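Local coordinates for protein 3-oxoadipate enol-lactonase (Burkholderia xenovorans, PDB 2XUA) that probably hydrolyses 3-oxoadipate enol-lactone in the breakdown of catechol-type aromatic compounds, at residues Y58-H63 with E76-D81. Residues are numbered along the deposited sequence; the frame is centred on the assembly and turned at random.
Sequences YDTRGH and EQLTGD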
ATOM      1  N   TYR B  58      -2.172  10.445   6.620  1.00 10.89           N
ATOM      2  CA  TYR B  58      -3.563  10.384   6.268  1.00 11.98           C
ATOM      3  C   TYR B  58      -3.679  10.344   4.746  1.00 13.29           C
ATOM      4  O   TYR B  58      -2.740  10.694   4.032  1.00 13.42           O
ATOM      5  CB  TYR B  58      -4.327  11.597   6.895  1.00 11.75           C
ATOM      6  CG  TYR B  58      -4.012  12.909   6.235  1.00 13.55           C
ATOM      7  CD1 TYR B  58      -4.903  13.492   5.312  1.00 13.94           C
ATOM      8  CD2 TYR B  58      -2.856  13.603   6.549  1.00  9.96           C
ATOM      9  CE1 TYR B  58      -4.580  14.718   4.660  1.00 12.46           C
ATOM     10  CE2 TYR B  58      -2.531  14.816   5.920  1.00 11.83           C
ATOM     11  CZ  TYR B  58      -3.391  15.340   4.966  1.00 13.41           C
ATOM     12  OH  TYR B  58      -3.075  16.525   4.371  1.00 17.08           O
ATOM     13  N   ASP B  59      -4.814   9.865   4.272  1.00 13.18           N
ATOM     14  CA  ASP B  59      -5.143   9.934   2.852  1.00 13.72           C
ATOM     15  C   ASP B  59      -5.864  11.251   2.610  1.00 14.92           C
ATOM     16  O   ASP B  59      -6.962  11.503   3.144  1.00 13.18           O
ATOM     17  CB  ASP B  59      -5.982   8.734   2.430  1.00 11.07           C
ATOM     18  CG  ASP B  59      -5.137   7.451   2.312  1.00 13.62           C
ATOM     19  OD1 ASP B  59      -3.922   7.559   2.338  1.00 13.64           O
ATOM     20  OD2 ASP B  59      -5.655   6.329   2.179  1.00 14.32           O
ATOM     21  N   THR B  60      -5.245  12.081   1.785  1.00 16.04           N
ATOM     22  CA  THR B  60      -5.872  13.368   1.410  1.00 15.61           C
ATOM     23  C   THR B  60      -7.266  13.101   0.832  1.00 15.52           C
ATOM     24  O   THR B  60      -7.511  12.070   0.225  1.00 15.47           O
ATOM     25  CB  THR B  60      -4.964  14.044   0.355  1.00 15.87           C
ATOM     26  OG1 THR B  60      -3.654  14.256   0.911  1.00 16.28           O
ATOM     27  CG2 THR B  60      -5.552  15.442  -0.102  1.00 14.15           C
ATOM     28  N   ARG B  61      -8.211  14.019   0.992  1.00 16.74           N
ATOM     29  CA  ARG B  61      -9.527  13.800   0.377  1.00 17.09           C
ATOM     30  C   ARG B  61      -9.361  13.460  -1.118  1.00 16.70           C
ATOM     31  O   ARG B  61      -8.453  13.938  -1.790  1.00 15.91           O
ATOM     32  CB  ARG B  61     -10.425  15.059   0.516  1.00 17.18           C
ATOM     33  CG  ARG B  61      -9.794  16.314   0.001  1.00 19.90           C
ATOM     34  CD  ARG B  61     -10.965  17.390  -0.161  1.00 25.12           C
ATOM     35  NE  ARG B  61     -11.475  17.776   1.168  1.00 24.64           N
ATOM     36  CZ  ARG B  61     -12.677  18.302   1.419  1.00 30.70           C
ATOM     37  NH1 ARG B  61     -13.543  18.527   0.429  1.00 29.84           N
ATOM     38  NH2 ARG B  61     -12.998  18.639   2.667  1.00 27.40           N
ATOM     39  N   GLY B  62     -10.234  12.618  -1.606  1.00 17.44           N
ATOM     40  CA  GLY B  62     -10.197  12.138  -2.981  1.00 18.07           C
ATOM     41  C   GLY B  62      -9.207  11.016  -3.222  1.00 18.24           C
ATOM     42  O   GLY B  62      -9.094  10.585  -4.361  1.00 17.79           O
ATOM     43  N   HIS B  63      -8.463  10.591  -2.177  1.00 17.45           N
ATOM     44  CA  HIS B  63      -7.361   9.597  -2.329  1.00 16.71           C
ATOM     45  C   HIS B  63      -7.514   8.397  -1.411  1.00 17.21           C
ATOM     46  O   HIS B  63      -8.187   8.446  -0.367  1.00 17.15           O
ATOM     47  CB  HIS B  63      -5.986  10.219  -2.019  1.00 15.85           C
ATOM     48  CG  HIS B  63      -5.534  11.258  -3.017  1.00 17.69           C
ATOM     49  ND1 HIS B  63      -6.037  12.544  -3.039  1.00 16.90           N
ATOM     50  CD2 HIS B  63      -4.625  11.190  -4.025  1.00 13.72           C
ATOM     51  CE1 HIS B  63      -5.462  13.219  -4.024  1.00 19.61           C
ATOM     52  NE2 HIS B  63      -4.590  12.423  -4.627  1.00 14.54           N
ATOM     53  N   GLU B  76      -8.136  25.657   0.942  1.00 27.17           N
ATOM     54  CA  GLU B  76      -8.810  25.813   2.249  1.00 26.06           C
ATOM     55  C   GLU B  76      -9.479  24.545   2.726  1.00 25.93           C
ATOM     56  O   GLU B  76      -9.568  24.306   3.951  1.00 26.67           O
ATOM     57  CB  GLU B  76      -9.880  26.941   2.267  1.00 26.79           C
ATOM     58  CG  GLU B  76      -9.330  28.325   2.071  1.00 26.27           C
ATOM     59  CD  GLU B  76      -8.941  28.646   0.630  1.00 28.20           C
ATOM     60  OE1 GLU B  76      -9.591  28.126  -0.279  1.00 26.33           O
ATOM     61  OE2 GLU B  76      -7.964  29.397   0.420  1.00 27.09           O
ATOM     62  N   GLN B  77     -10.016  23.746   1.822  1.00 24.28           N
ATOM     63  CA  GLN B  77     -10.562  22.488   2.269  1.00 24.20           C
ATOM     64  C   GLN B  77      -9.367  21.605   2.737  1.00 23.82           C
ATOM     65  O   GLN B  77      -9.411  20.936   3.787  1.00 22.63           O
ATOM     66  CB  GLN B  77     -11.334  21.761   1.184  1.00 24.43           C
ATOM     67  CG  GLN B  77     -12.825  22.205   1.047  1.00 28.50           C
ATOM     68  CD  GLN B  77     -13.380  21.785  -0.283  1.00 30.45           C
ATOM     69  OE1 GLN B  77     -12.622  21.646  -1.240  1.00 28.14           O
ATOM     70  NE2 GLN B  77     -14.702  21.554  -0.356  1.00 32.64           N
ATOM     71  N   LEU B  78      -8.308  21.619   1.954  1.00 22.84           N
ATOM     72  CA  LEU B  78      -7.152  20.770   2.253  1.00 22.39           C
ATOM     73  C   LEU B  78      -6.477  21.144   3.552  1.00 23.36           C
ATOM     74  O   LEU B  78      -6.019  20.270   4.294  1.00 24.96           O
ATOM     75  CB  LEU B  78      -6.157  20.733   1.083  1.00 21.78           C
ATOM     76  CG  LEU B  78      -6.670  20.266  -0.290  1.00 20.05           C
ATOM     77  CD1 LEU B  78      -5.567  20.553  -1.272  1.00 16.79           C
ATOM     78  CD2 LEU B  78      -7.045  18.765  -0.346  1.00 18.85           C
ATOM     79  N   THR B  79      -6.387  22.424   3.834  1.00 22.85           N
ATOM     80  CA  THR B  79      -5.790  22.876   5.061  1.00 24.94           C
ATOM     81  C   THR B  79      -6.703  22.482   6.247  1.00 24.71           C
ATOM     82  O   THR B  79      -6.216  22.004   7.288  1.00 24.06           O
ATOM     83  CB  THR B  79      -5.541  24.381   5.011  1.00 25.58           C
ATOM     84  OG1 THR B  79      -4.638  24.684   3.945  1.00 29.03           O
ATOM     85  CG2 THR B  79      -4.816  24.880   6.271  1.00 29.27           C
ATOM     86  N   GLY B  80      -8.008  22.674   6.072  1.00 23.04           N
ATOM     87  CA  GLY B  80      -8.988  22.419   7.105  1.00 24.28           C
ATOM     88  C   GLY B  80      -9.129  20.932   7.410  1.00 23.62           C
ATOM     89  O   GLY B  80      -9.480  20.525   8.530  1.00 22.04           O
ATOM     90  N   ASP B  81      -8.842  20.120   6.397  1.00 22.84           N
ATOM     91  CA  ASP B  81      -8.770  18.702   6.586  1.00 22.86           C
ATOM     92  C   ASP B  81      -7.680  18.364   7.624  1.00 21.37           C
ATOM     93  O   ASP B  81      -7.951  17.574   8.518  1.00 22.00           O
ATOM     94  CB  ASP B  81      -8.518  18.007   5.255  1.00 22.56           C
ATOM     95  CG  ASP B  81      -9.747  17.984   4.387  1.00 25.60           C
ATOM     96  OD1 ASP B  81     -10.851  18.442   4.827  1.00 25.77           O
ATOM     97  OD2 ASP B  81      -9.652  17.456   3.282  1.00 23.86           O
TER
HETATM   98  O   HOH W   1      -4.997  17.775   3.150  1.00 24.69           O
HETATM   99  O   HOH W   2      -7.410  16.066   2.627  1.00 16.78           O
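Arg61 and Asp81 join the loop after strand 54-58 to helix 75-88 through a buried, side-on salt bridge. Arg61 NE meets Asp81 OD2 at 2.8 Å. Arg61 NH2 meets Asp81 OD1 at 3.1 Å, and both N-H bonds run almost straight to their acceptors. The guanidinium and carboxylate lie nearly coplanar, 16° apart. Two such parallel bonds hold the guanidinium against rotation. The Arg61 chain bends at chi3 (68°), swinging NE back to the side of CB. Arg61 CG, set between the backbone N and carbonyl carbon (chi1 54°), packs on Leu78 CD2 at 3.7 Å. The same leucine methyl touches Thr60 CG2. Over one face of the guanidinium sits Gln77 CB, 3.7 Å above its centre, while Gln77 OE1 accepts from Thr74 N.

Asp81 OD1 is also bonded by Asn10, and a water donates to Asp81 OD2 (2.7 Å) while accepting from Arg61 N. A second water bridges Tyr58 OH and Leu78 O. Tyr73 adds a cation-pi contact to Arg61.

The side chain of Thr60, which starts a type II turn to His63, lies near the probable nucleophile elbow. Loop and helix belong to the beta-alpha-beta crossover from strand 54-58 to parallel strand 94-99 of the alpha/beta hydrolase fold.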